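Local coordinates for mandelate racemase/muconate lactonizing enzyme family protein (Bradyrhizobium sp. ORS 278, PDB 3TOY) that belongs to the mandelate racemase/muconate lactonizing enzyme family of the enolase superfamily and binds a calcium ion in its barrel domain, at residues I157-S162 and L340-F345; H182-I187 and L354-G359; M292-K297 and S320-E325; S327-P332 and V361-P366. All coordinates share one frame; numbering follows the deposited sequence.

How the contacts relate
The four contacts gather round the place where the barrel of this enolase-type domain closes. Contact 1 pairs strands 157-162 and 340-342; contact 2 lies about 8 Å from it, centre to centre, and the two are joined by backbone bonds such as Ala159 N to Gly359 O (3.0 Å). Contact 3, about 10 Å from contact 1 between centres, carries His321 beside the bound acetate, its side chain about 4 Å from a calcium ion; Glu341 OE1 of contact 1 bonds Ile322 N there at 2.9 Å. Contact 4 shares helix 324-330 with contact 3, their centres about 12 Å apart, and through Val361 it reaches contacts 1 and 2.

Contact 1 (I157-S162 and L340-F345); sequences IPAYDS and LEVLDF. With P4C (O-acetaldehydyl-hexaethylene glycol), chain R.
Tyr160 and Glu341 lie side by side on one face of a parallel strand pair, and Glu341 is the chain to follow. Its CA sits over the Tyr160 ring, 4.0 Å from the centroid, a CH-pi contact. CB then passes the phenol end, 3.4 Å from Tyr160 OH, and CG runs along the same end against CZ and OH. With CG anti to the backbone N (chi1 -176°) and an extended chain beyond it, the carboxylate is carried past the ring towards Ser162. There Ser162 OG donates to OE2 at 2.7 Å, on the anti lone pair, away from OE1. Lys188 makes a salt bridge to OE2 and also bonds Tyr160 OH, while OE1 takes the backbone N of Ile322. Beneath these side chains the strands zip together through Leu340 N to Pro158 O (2.8 Å), Tyr160 N to Leu340 O (3.1 Å), Val342 N to Tyr160 O and Ser162 N to Val342 O. On the other face Ala159 CB meets Val342 CG2 at 3.7 Å, with Val361 packed on both. At the start of the strand, Pro158 CG touches C9 of the bound P4C at 3.7 Å. This parallel pair closes the barrel sheet. Gripped at both oxygens, the buried Glu341 carboxylate is limited in rotation and set in position near the acetate and calcium.

Contact 2 (H182-I187 and L354-G359); sequences HGFRAI and LRVIDG
The turn that leads from helix 168-181 into barrel strand 186-190 meets the loop just ahead of strand 360-361, and His182 O receives the N-H of Gly359 at 2.8 Å. That bond lies in the carbonyl plane, on a lone pair, with 149° at the hydrogen. Two glycines let the backbones come this close. Gly183, the first residue to leave helical angles, has a positive phi of 74°, and its CA lies 4.1 Å from Asp358 CA with no side chain between the two backbones. Gly359, also at positive phi, stands with its CA 3.2 Å from Gly183 O in a CA-H...O contact.

Val356 supplies the apolar half. Its CG1 lies over one face of the Phe184 ring, 4.1 Å from the centroid, and comes nearest to CZ at 3.7 Å; the same methyl touches His182 O. The Phe184 side chain leaves its CA away from the loop, but its ring end returns to meet Val356, the two side chains crossing at about a right angle. Ala159 and Asp161 of strand 157-162 also pack on that ring.

Water adds a further link: one molecule accepts from Arg185 N at 2.8 Å while donating to Gly359 O at 3.0 Å. The polar chemistry is therefore main-chain: one direct bond and one well-formed water bridge, from Arg185 N to Gly359 O, hold the turn to the loop, while Val356, chiefly through CG1, supplies the apolar grip on the Phe184 face.

Contact 3 (M292-K297 and S320-E325); sequences MPDLMK and SHILPE. With ACT (acetate ion), chain F.
His321 fits between Met292 and Asp294, with Asp294 OD2 and the bound acetate both at its ring edge, near the plane. Met292 bends at its last torsion (chi3 -78°), which fits its CE methyl against His321 CD2, at 3.6 Å, and CB. ND1 donates to Asp294 OD2 at 2.8 Å; OD2 lies near the ring plane, while ND1 approaches from above the carboxylate plane, 43° out of it. Asp294 OD1 takes the N-H of Met296 at 2.7 Å, an Asx turn, which with the His321 bond restrains both carboxylate oxygens. NE2 donates a nearly straight hydrogen bond (172°) to the acetate O at 2.8 Å. Ile322 CG1 lies over one ring face. Further along the loops, Leu323 is the bump: its branches fit into the bend made by Leu295 CB and Met296 CG, CD2 reaching Met296 CG at 3.8 Å, and the Met296 and Leu323 chains cross at about a right angle. A water joins Leu295 N to His321 O, while His321 N bonds Pro293 O at 3.0 Å. Loop 292-297 follows strand 290-291 and leads to helix 300-314, which packs on Leu295; 320-325 runs into helix 324-330, with strand 69-75 against Ile322 and Leu323.

Contact 4 (S327-P332 and V361-P366); sequences SAHVLP and VTAKGP
Ala363 sets its CB squarely over the centre of the His329 imidazole, 3.6 Å from the ring centroid and only 4° off the normal, a CH-pi contact. The same methyl is 3.5 Å from Ala328 O, while Ala328 CB rests against Ala363 CB at 4.1 Å and Val361 CG1 at 4.0 Å. Small side chains thus let the loop lie close on the helix, and this is the dense part, with Leu340 packed on Ala328 and Val147 on Ala363. His329 CG stands anti to its carbonyl carbon (chi1 -75°), which brings the ring close to the loop. There NE2 donates to Lys364 O at 2.8 Å, with the acceptor in the ring plane but the nitrogen well above the carbonyl plane and the bond bent to 141°. ND1 is used as well, by Val147 N, so both ring nitrogens are engaged. A water bridges helix and loop, donating to Ala328 O and accepting from Ala363 N. The looser side is at the exposed Lys364, whose CB points away from the helix. Here helix 324-330 is joined to the segment after strand 360-361, within the modified barrel of the enolase C-terminal domain.

Contact 1 (I157-S162 and L340-F345)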
loop_
_atom_site.group_PDB
_atom_site.type_symbol
_atom_site.label_atom_id
_atom_site.label_comp_id
_atom_site.label_asym_id
_atom_site.label_seq_id
_atom_site.Cartn_x
_atom_site.Cartn_y
_atom_site.Cartn_z
ATOM N N ILE A 157 39.878 6.337 -5.795
ATOM C CA ILE A 157 38.456 6.550 -5.494
ATOM C C ILE A 157 38.182 8.048 -5.305
ATOM O O ILE A 157 38.906 8.729 -4.567
ATOM C CB ILE A 157 38.069 5.836 -4.171
ATOM C CG1 ILE A 157 38.391 4.339 -4.230
ATOM C CG2 ILE A 157 36.568 6.084 -3.850
ATOM C CD1 ILE A 157 37.581 3.565 -5.276
ATOM N N PRO A 158 37.122 8.579 -5.956
ATOM C CA PRO A 158 36.860 10.005 -5.756
ATOM C C PRO A 158 36.661 10.325 -4.277
ATOM O O PRO A 158 36.012 9.557 -3.541
ATOM C CB PRO A 158 35.572 10.260 -6.556
ATOM C CG PRO A 158 35.479 9.119 -7.536
ATOM C CD PRO A 158 36.173 7.945 -6.882
ATOM N N ALA A 159 37.223 11.451 -3.851
ATOM C CA ALA A 159 37.184 11.845 -2.466
ATOM C C ALA A 159 36.624 13.249 -2.302
ATOM O O ALA A 159 36.660 14.074 -3.234
ATOM C CB ALA A 159 38.603 11.770 -1.855
ATOM N N TYR A 160 36.113 13.531 -1.112
ATOM C CA TYR A 160 35.789 14.903 -0.780
ATOM C C TYR A 160 36.414 15.272 0.539
ATOM O O TYR A 160 36.656 14.422 1.399
ATOM C CB TYR A 160 34.279 15.164 -0.728
ATOM C CG TYR A 160 33.549 14.427 0.371
ATOM C CD1 TYR A 160 33.387 15.000 1.636
ATOM C CD2 TYR A 160 32.990 13.171 0.138
ATOM C CE1 TYR A 160 32.716 14.337 2.646
ATOM C CE2 TYR A 160 32.329 12.487 1.148
ATOM C CZ TYR A 160 32.182 13.086 2.387
ATOM O OH TYR A 160 31.491 12.426 3.363
ATOM N N ASP A 161 36.655 16.572 0.691
ATOM C CA ASP A 161 37.325 17.091 1.868
ATOM C C ASP A 161 36.290 17.545 2.898
ATOM O O ASP A 161 35.442 18.394 2.622
ATOM C CB ASP A 161 38.234 18.263 1.451
ATOM C CG ASP A 161 39.444 18.426 2.361
ATOM O OD1 ASP A 161 39.663 17.576 3.257
ATOM O OD2 ASP A 161 40.186 19.416 2.167
ATOM N N SER A 162 36.375 16.978 4.089
ATOM C CA SER A 162 35.314 17.087 5.048
ATOM C C SER A 162 35.660 18.089 6.141
ATOM O O SER A 162 36.583 17.866 6.926
ATOM C CB SER A 162 35.028 15.683 5.611
ATOM O OG SER A 162 33.857 15.660 6.398
ATOM N N LEU A 340 34.700 8.644 -1.187
ATOM C CA LEU A 340 35.459 8.390 0.034
ATOM C C LEU A 340 35.580 9.720 0.796
ATOM O O LEU A 340 35.973 10.748 0.215
ATOM C CB LEU A 340 36.840 7.776 -0.317
ATOM C CG LEU A 340 37.760 7.419 0.874
ATOM C CD1 LEU A 340 38.689 6.268 0.493
ATOM C CD2 LEU A 340 38.569 8.621 1.372
ATOM N N GLU A 341 35.184 9.723 2.073
ATOM C CA GLU A 341 35.269 10.919 2.916
ATOM C C GLU A 341 36.676 11.102 3.480
ATOM O O GLU A 341 37.174 10.237 4.207
ATOM C CB GLU A 341 34.334 10.824 4.128
ATOM C CG GLU A 341 34.327 12.116 4.978
ATOM C CD GLU A 341 33.342 12.073 6.135
ATOM O OE1 GLU A 341 32.950 10.959 6.572
ATOM O OE2 GLU A 341 32.973 13.162 6.606
ATOM N N VAL A 342 37.292 12.240 3.194
ATOM C CA VAL A 342 38.618 12.492 3.761
ATOM C C VAL A 342 38.508 13.405 4.955
ATOM O O VAL A 342 38.250 14.602 4.813
ATOM C CB VAL A 342 39.582 13.113 2.742
ATOM C CG1 VAL A 342 40.914 13.483 3.428
ATOM C CG2 VAL A 342 39.821 12.155 1.585
ATOM N N LEU A 343 38.655 12.809 6.133
ATOM C CA LEU A 343 38.819 13.528 7.395
ATOM C C LEU A 343 39.911 12.758 8.131
ATOM O O LEU A 343 39.712 11.613 8.526
ATOM C CB LEU A 343 37.513 13.539 8.189
ATOM C CG LEU A 343 37.414 14.301 9.515
ATOM C CD1 LEU A 343 38.225 15.578 9.508
ATOM C CD2 LEU A 343 35.948 14.591 9.834
ATOM N N ASP A 344 41.074 13.381 8.301
ATOM C CA ASP A 344 42.266 12.649 8.715
ATOM C C ASP A 344 42.552 12.787 10.212
ATOM O O ASP A 344 43.284 13.690 10.629
ATOM C CB ASP A 344 43.464 13.142 7.892
ATOM C CG ASP A 344 44.703 12.274 8.058
ATOM O OD1 ASP A 344 44.628 11.200 8.687
ATOM O OD2 ASP A 344 45.761 12.671 7.533
ATOM N N PHE A 345 41.985 11.892 11.016
ATOM C CA PHE A 345 42.229 11.910 12.458
ATOM C C PHE A 345 43.504 11.158 12.841
ATOM O O PHE A 345 44.126 11.466 13.865
ATOM C CB PHE A 345 41.077 11.269 13.240
ATOM C CG PHE A 345 39.801 12.077 13.256
ATOM C CD1 PHE A 345 39.742 13.311 13.894
ATOM C CD2 PHE A 345 38.646 11.569 12.668
ATOM C CE1 PHE A 345 38.562 14.047 13.914
ATOM C CE2 PHE A 345 37.453 12.287 12.686
ATOM C CZ PHE A 345 37.405 13.527 13.311
HETATM O O1 P4C R . 24.468 8.789 -8.568
HETATM C C2 P4C R . 25.771 8.611 -7.993
HETATM C C3 P4C R . 26.827 8.410 -9.077
HETATM O O4 P4C R . 27.974 7.837 -8.440
HETATM C C5 P4C R . 29.090 7.629 -9.313
HETATM C C6 P4C R . 30.405 7.961 -8.597
HETATM O O7 P4C R . 30.606 9.375 -8.630
HETATM C C8 P4C R . 31.705 9.888 -7.857
HETATM C C9 P4C R . 32.448 10.931 -8.708
HETATM O O10 P4C R . 32.040 12.279 -8.478
HETATM C C11 P4C R . 32.235 13.139 -9.619
HETATM C C12 P4C R . 31.059 13.072 -10.592
HETATM O O13 P4C R . 30.499 14.367 -10.852
HETATM C C14 P4C R . 29.150 14.333 -11.342
HETATM C C15 P4C R . 28.109 14.490 -10.229
HETATM O O16 P4C R . 27.423 15.752 -10.271
HETATM C C17 P4C R . 26.837 16.134 -9.016
HETATM C C18 P4C R . 26.538 17.636 -8.944
HETATM O O19 P4C R . 27.695 18.373 -8.520
HETATM C C20 P4C R . 27.719 19.724 -8.991
HETATM C C21 P4C R . 29.133 20.304 -8.905
HETATM O O22 P4C R . 29.977 19.763 -9.928
#

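Contact 2 (H182-I187 and L354-G359)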
loop_
_atom_site.group_PDB
_atom_site.type_symbol
_atom_site.label_atom_id
_atom_site.label_comp_id
_atom_site.label_asym_id
_atom_site.label_seq_id
_atom_site.Cartn_x
_atom_site.Cartn_y
_atom_site.Cartn_z
ATOM N N HIS A 182 45.655 19.752 -3.615
ATOM C CA HIS A 182 45.269 18.348 -3.447
ATOM C C HIS A 182 44.293 17.851 -4.522
ATOM O O HIS A 182 44.018 16.661 -4.612
ATOM C CB HIS A 182 44.711 18.100 -2.046
ATOM C CG HIS A 182 45.728 18.244 -0.957
ATOM N ND1 HIS A 182 46.727 17.317 -0.742
ATOM C CD2 HIS A 182 45.898 19.204 -0.015
ATOM C CE1 HIS A 182 47.468 17.699 0.282
ATOM N NE2 HIS A 182 46.986 18.842 0.741
ATOM N N GLY A 183 43.786 18.768 -5.335
ATOM C CA GLY A 183 42.943 18.413 -6.463
ATOM C C GLY A 183 41.524 17.990 -6.093
ATOM O O GLY A 183 40.841 17.379 -6.906
ATOM N N PHE A 184 41.092 18.298 -4.871
ATOM C CA PHE A 184 39.694 18.016 -4.452
ATOM C C PHE A 184 38.690 18.696 -5.374
ATOM O O PHE A 184 38.849 19.867 -5.707
ATOM C CB PHE A 184 39.446 18.503 -3.021
ATOM C CG PHE A 184 39.901 17.537 -1.960
ATOM C CD1 PHE A 184 39.242 16.328 -1.774
ATOM C CD2 PHE A 184 40.975 17.841 -1.137
ATOM C CE1 PHE A 184 39.650 15.430 -0.798
ATOM C CE2 PHE A 184 41.395 16.949 -0.152
ATOM C CZ PHE A 184 40.732 15.740 0.021
ATOM N N ARG A 185 37.654 17.963 -5.774
ATOM C CA ARG A 185 36.596 18.518 -6.602
ATOM C C ARG A 185 35.257 18.460 -5.858
ATOM O O ARG A 185 34.206 18.604 -6.458
ATOM C CB ARG A 185 36.492 17.743 -7.926
ATOM C CG ARG A 185 37.689 17.913 -8.875
ATOM C CD ARG A 185 37.734 19.304 -9.524
ATOM N NE ARG A 185 38.520 20.252 -8.735
ATOM C CZ ARG A 185 39.793 20.565 -8.978
ATOM N NH1 ARG A 185 40.435 20.022 -10.008
ATOM N NH2 ARG A 185 40.427 21.426 -8.191
ATOM N N ALA A 186 35.317 18.242 -4.549
ATOM C CA ALA A 186 34.128 18.143 -3.712
ATOM C C ALA A 186 34.503 18.503 -2.277
ATOM O O ALA A 186 35.542 18.058 -1.783
ATOM C CB ALA A 186 33.553 16.720 -3.792
ATOM N N ILE A 187 33.659 19.316 -1.629
ATOM C CA ILE A 187 33.860 19.833 -0.274
ATOM C C ILE A 187 32.579 19.640 0.550
ATOM O O ILE A 187 31.495 19.952 0.064
ATOM C CB ILE A 187 34.111 21.359 -0.302
ATOM C CG1 ILE A 187 35.364 21.685 -1.130
ATOM C CG2 ILE A 187 34.294 21.895 1.094
ATOM C CD1 ILE A 187 36.626 21.128 -0.507
ATOM N N LEU A 354 47.544 8.945 5.233
ATOM C CA LEU A 354 46.729 9.021 4.036
ATOM C C LEU A 354 47.282 10.027 3.048
ATOM O O LEU A 354 47.677 11.119 3.425
ATOM C CB LEU A 354 45.300 9.436 4.424
ATOM C CG LEU A 354 44.242 9.527 3.310
ATOM C CD1 LEU A 354 43.768 8.139 2.918
ATOM C CD2 LEU A 354 43.078 10.352 3.812
ATOM N N ARG A 355 47.301 9.657 1.776
ATOM C CA ARG A 355 47.652 10.591 0.711
ATOM C C ARG A 355 46.477 10.834 -0.242
ATOM O O ARG A 355 45.804 9.895 -0.654
ATOM C CB ARG A 355 48.850 10.050 -0.084
ATOM C CG ARG A 355 50.202 10.327 0.587
ATOM C CD ARG A 355 51.376 9.658 -0.131
ATOM N NE ARG A 355 51.810 8.427 0.535
ATOM C CZ ARG A 355 52.291 8.369 1.778
ATOM N NH1 ARG A 355 52.386 9.471 2.516
ATOM N NH2 ARG A 355 52.664 7.205 2.297
ATOM N N VAL A 356 46.251 12.097 -0.590
ATOM C CA VAL A 356 45.242 12.477 -1.579
ATOM C C VAL A 356 45.918 13.007 -2.836
ATOM O O VAL A 356 46.669 13.978 -2.778
ATOM C CB VAL A 356 44.332 13.574 -1.028
ATOM C CG1 VAL A 356 43.285 13.979 -2.061
ATOM C CG2 VAL A 356 43.684 13.096 0.248
ATOM N N ILE A 357 45.645 12.372 -3.969
ATOM C CA ILE A 357 46.225 12.789 -5.248
ATOM C C ILE A 357 45.142 13.105 -6.290
ATOM O O ILE A 357 44.360 12.220 -6.694
ATOM C CB ILE A 357 47.176 11.692 -5.805
ATOM C CG1 ILE A 357 48.244 11.325 -4.762
ATOM C CG2 ILE A 357 47.798 12.126 -7.142
ATOM C CD1 ILE A 357 49.161 10.200 -5.207
ATOM N N ASP A 358 45.112 14.352 -6.760
ATOM C CA ASP A 358 44.122 14.750 -7.758
ATOM C C ASP A 358 42.716 14.454 -7.239
ATOM O O ASP A 358 41.878 13.941 -7.968
ATOM C CB ASP A 358 44.338 14.004 -9.079
ATOM C CG ASP A 358 43.519 14.593 -10.228
ATOM O OD1 ASP A 358 43.200 15.796 -10.173
ATOM O OD2 ASP A 358 43.200 13.859 -11.191
ATOM N N GLY A 359 42.474 14.782 -5.973
ATOM C CA GLY A 359 41.160 14.598 -5.356
ATOM C C GLY A 359 40.694 13.155 -5.258
ATOM O O GLY A 359 39.492 12.897 -5.145
HETATM O O HOH W 1 47.961 15.978 -3.552
HETATM O O HOH W 2 41.303 17.073 -9.325
HETATM O O HOH W 3 37.569 15.150 -5.545
#

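Contact 3 (M292-K297 and S320-E325)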
loop_
_atom_site.group_PDB
_atom_site.type_symbol
_atom_site.label_atom_id
_atom_site.label_comp_id
_atom_site.label_asym_id
_atom_site.label_seq_id
_atom_site.Cartn_x
_atom_site.Cartn_y
_atom_site.Cartn_z
ATOM N N MET A 292 26.229 6.131 3.687
ATOM C CA MET A 292 27.664 6.184 3.979
ATOM C C MET A 292 27.966 5.455 5.294
ATOM O O MET A 292 28.081 6.089 6.359
ATOM C CB MET A 292 28.151 7.644 4.051
ATOM C CG MET A 292 27.326 8.584 4.919
ATOM S SD MET A 292 27.904 10.306 4.797
ATOM C CE MET A 292 29.374 10.269 5.886
ATOM N N PRO A 293 28.058 4.120 5.236
ATOM C CA PRO A 293 28.350 3.386 6.465
ATOM C C PRO A 293 29.719 3.795 7.039
ATOM O O PRO A 293 30.587 4.254 6.292
ATOM C CB PRO A 293 28.377 1.924 6.018
ATOM C CG PRO A 293 27.659 1.894 4.682
ATOM C CD PRO A 293 27.878 3.234 4.066
ATOM N N ASP A 294 29.848 3.658 8.355
ATOM C CA ASP A 294 31.109 3.810 9.088
ATOM C C ASP A 294 31.613 2.402 9.376
ATOM O O ASP A 294 30.886 1.567 9.943
ATOM C CB ASP A 294 30.810 4.542 10.405
ATOM C CG ASP A 294 32.073 4.901 11.193
ATOM O OD1 ASP A 294 33.019 4.069 11.229
ATOM O OD2 ASP A 294 32.095 6.010 11.765
ATOM N N LEU A 295 32.843 2.110 8.973
ATOM C CA LEU A 295 33.376 0.784 9.229
ATOM C C LEU A 295 33.338 0.423 10.718
ATOM O O LEU A 295 33.313 -0.752 11.044
ATOM C CB LEU A 295 34.806 0.655 8.679
ATOM C CG LEU A 295 34.866 0.451 7.164
ATOM C CD1 LEU A 295 36.271 0.790 6.620
ATOM C CD2 LEU A 295 34.477 -0.962 6.775
ATOM N N MET A 296 33.342 1.419 11.605
ATOM C CA MET A 296 33.308 1.147 13.051
ATOM C C MET A 296 31.935 0.697 13.527
ATOM O O MET A 296 31.810 0.155 14.618
ATOM C CB MET A 296 33.599 2.402 13.865
ATOM C CG MET A 296 34.854 3.135 13.578
ATOM S SD MET A 296 34.981 4.376 14.887
ATOM C CE MET A 296 33.797 5.645 14.412
ATOM N N LYS A 297 30.888 0.970 12.747
ATOM C CA LYS A 297 29.511 0.707 13.249
ATOM C C LYS A 297 28.764 -0.288 12.360
ATOM O O LYS A 297 27.829 -0.966 12.799
ATOM C CB LYS A 297 28.729 2.017 13.334
ATOM C CG LYS A 297 29.301 2.998 14.345
ATOM C CD LYS A 297 28.364 4.156 14.603
ATOM C CE LYS A 297 28.843 5.014 15.776
ATOM N NZ LYS A 297 27.911 6.134 16.106
ATOM N N SER A 320 31.742 6.324 2.171
ATOM C CA SER A 320 32.245 5.962 3.480
ATOM C C SER A 320 32.148 7.111 4.471
ATOM O O SER A 320 32.105 8.287 4.099
ATOM C CB SER A 320 33.709 5.478 3.367
ATOM O OG SER A 320 34.501 6.473 2.718
ATOM N N HIS A 321 32.103 6.750 5.753
ATOM C CA HIS A 321 32.241 7.734 6.804
ATOM C C HIS A 321 33.594 7.578 7.504
ATOM O O HIS A 321 33.831 6.570 8.172
ATOM C CB HIS A 321 31.177 7.572 7.867
ATOM C CG HIS A 321 31.288 8.594 8.953
ATOM N ND1 HIS A 321 31.425 8.260 10.282
ATOM C CD2 HIS A 321 31.297 9.946 8.900
ATOM C CE1 HIS A 321 31.507 9.364 11.006
ATOM N NE2 HIS A 321 31.421 10.401 10.191
ATOM N N ILE A 322 34.425 8.617 7.368
ATOM C CA ILE A 322 35.786 8.671 7.911
ATOM C C ILE A 322 36.559 7.354 7.775
ATOM O O ILE A 322 36.363 6.615 6.809
ATOM C CB ILE A 322 35.809 9.251 9.347
ATOM C CG1 ILE A 322 35.106 8.312 10.328
ATOM C CG2 ILE A 322 35.216 10.636 9.348
ATOM C CD1 ILE A 322 35.069 8.840 11.749
ATOM N N LEU A 323 37.499 7.080 8.679
ATOM C CA LEU A 323 38.384 5.908 8.476
ATOM C C LEU A 323 38.777 5.746 6.996
ATOM O O LEU A 323 38.554 4.686 6.380
ATOM C CB LEU A 323 37.733 4.618 9.016
ATOM C CG LEU A 323 37.915 4.308 10.516
ATOM C CD1 LEU A 323 37.222 5.337 11.410
ATOM C CD2 LEU A 323 37.465 2.900 10.871
ATOM N N PRO A 324 39.375 6.792 6.414
ATOM C CA PRO A 324 39.669 6.780 4.978
ATOM C C PRO A 324 40.654 5.701 4.572
ATOM O O PRO A 324 40.605 5.216 3.440
ATOM C CB PRO A 324 40.269 8.167 4.718
ATOM C CG PRO A 324 40.713 8.647 6.038
ATOM C CD PRO A 324 39.799 8.046 7.058
ATOM N N GLU A 325 41.548 5.307 5.472
ATOM C CA GLU A 325 42.539 4.295 5.085
ATOM C C GLU A 325 41.906 2.942 4.769
ATOM O O GLU A 325 42.223 2.297 3.745
ATOM C CB GLU A 325 43.620 4.162 6.172
ATOM C CG GLU A 325 44.281 5.506 6.518
ATOM C CD GLU A 325 43.542 6.295 7.610
ATOM O OE1 GLU A 325 42.496 5.824 8.124
ATOM O OE2 GLU A 325 44.012 7.395 7.957
HETATM C C ACT F . 30.774 13.677 11.690
HETATM O O ACT F . 31.710 13.083 11.098
HETATM O OXT ACT F . 29.883 14.170 10.968
HETATM C CH3 ACT F . 30.714 13.798 13.189
HETATM O O HOH W 4 34.319 3.930 7.263
#

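Contact 4 (S327-P332 and V361-P366)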
loop_
_atom_site.group_PDB
_atom_site.type_symbol
_atom_site.label_atom_id
_atom_site.label_comp_id
_atom_site.label_asym_id
_atom_site.label_seq_id
_atom_site.Cartn_x
_atom_site.Cartn_y
_atom_site.Cartn_z
ATOM N N SER A 327 38.627 2.482 4.429
ATOM C CA SER A 327 37.556 2.695 3.441
ATOM C C SER A 327 38.053 2.528 2.014
ATOM O O SER A 327 37.342 2.031 1.142
ATOM C CB SER A 327 36.925 4.070 3.629
ATOM O OG SER A 327 36.259 4.129 4.874
ATOM N N ALA A 328 39.292 2.941 1.771
ATOM C CA ALA A 328 39.868 2.837 0.448
ATOM C C ALA A 328 39.993 1.395 -0.008
ATOM O O ALA A 328 40.093 1.133 -1.186
ATOM C CB ALA A 328 41.224 3.521 0.424
ATOM N N HIS A 329 40.006 0.458 0.943
ATOM C CA HIS A 329 40.129 -0.949 0.595
ATOM C C HIS A 329 38.795 -1.624 0.279
ATOM O O HIS A 329 38.776 -2.669 -0.371
ATOM C CB HIS A 329 40.816 -1.750 1.708
ATOM C CG HIS A 329 42.294 -1.521 1.793
ATOM N ND1 HIS A 329 43.209 -2.350 1.177
ATOM C CD2 HIS A 329 43.013 -0.566 2.429
ATOM C CE1 HIS A 329 44.432 -1.904 1.422
ATOM N NE2 HIS A 329 44.343 -0.826 2.185
ATOM N N VAL A 330 37.683 -1.053 0.747
ATOM C CA VAL A 330 36.377 -1.673 0.468
ATOM C C VAL A 330 35.565 -0.975 -0.639
ATOM O O VAL A 330 34.811 -1.637 -1.345
ATOM C CB VAL A 330 35.502 -1.856 1.745
ATOM C CG1 VAL A 330 36.042 -3.020 2.602
ATOM C CG2 VAL A 330 35.411 -0.557 2.532
ATOM N N LEU A 331 35.750 0.328 -0.820
ATOM C CA LEU A 331 35.041 1.014 -1.912
ATOM C C LEU A 331 35.283 0.411 -3.306
ATOM O O LEU A 331 34.357 0.321 -4.127
ATOM C CB LEU A 331 35.286 2.520 -1.849
ATOM C CG LEU A 331 34.414 3.160 -0.775
ATOM C CD1 LEU A 331 34.938 4.542 -0.350
ATOM C CD2 LEU A 331 32.953 3.268 -1.275
ATOM N N PRO A 332 36.526 -0.047 -3.590
ATOM C CA PRO A 332 36.756 -0.624 -4.912
ATOM C C PRO A 332 35.975 -1.898 -5.213
ATOM O O PRO A 332 35.892 -2.287 -6.379
ATOM C CB PRO A 332 38.281 -0.916 -4.914
ATOM C CG PRO A 332 38.832 0.093 -3.930
ATOM C CD PRO A 332 37.784 0.122 -2.831
ATOM N N VAL A 361 41.678 8.965 -3.670
ATOM C CA VAL A 361 42.446 8.223 -2.681
ATOM C C VAL A 361 42.611 6.776 -3.138
ATOM O O VAL A 361 41.663 6.144 -3.610
ATOM C CB VAL A 361 41.798 8.294 -1.296
ATOM C CG1 VAL A 361 42.395 7.256 -0.356
ATOM C CG2 VAL A 361 41.901 9.701 -0.713
ATOM N N THR A 362 43.834 6.255 -3.037
ATOM C CA THR A 362 44.111 4.870 -3.459
ATOM C C THR A 362 44.512 4.007 -2.257
ATOM O O THR A 362 45.308 4.445 -1.424
ATOM C CB THR A 362 45.245 4.841 -4.495
ATOM O OG1 THR A 362 44.835 5.573 -5.660
ATOM C CG2 THR A 362 45.554 3.439 -4.890
ATOM N N ALA A 363 43.964 2.794 -2.155
ATOM C CA ALA A 363 44.265 1.895 -1.037
ATOM C C ALA A 363 45.764 1.606 -0.992
ATOM O O ALA A 363 46.378 1.404 -2.030
ATOM C CB ALA A 363 43.551 0.596 -1.202
ATOM N N LYS A 364 46.300 1.544 0.220
ATOM C CA LYS A 364 47.708 1.208 0.475
ATOM C C LYS A 364 47.753 -0.037 1.327
ATOM O O LYS A 364 47.040 -0.127 2.330
ATOM C CB LYS A 364 48.372 2.350 1.233
ATOM C CG LYS A 364 49.241 3.252 0.359
ATOM C CD LYS A 364 48.559 3.584 -0.966
ATOM C CE LYS A 364 49.502 4.316 -1.914
ATOM N NZ LYS A 364 48.809 4.721 -3.160
ATOM N N GLY A 365 48.585 -1.004 0.936
ATOM C CA GLY A 365 48.800 -2.204 1.759
ATOM C C GLY A 365 50.216 -2.212 2.346
ATOM O O GLY A 365 50.878 -1.175 2.378
ATOM N N PRO A 366 50.677 -3.371 2.835
ATOM C CA PRO A 366 49.930 -4.620 2.925
ATOM C C PRO A 366 48.853 -4.495 3.999
ATOM O O PRO A 366 48.912 -3.579 4.813
ATOM C CB PRO A 366 51.000 -5.623 3.383
ATOM C CG PRO A 366 51.927 -4.811 4.185
ATOM C CD PRO A 366 52.008 -3.488 3.463
HETATM O O HOH W 5 41.731 1.997 -3.589
#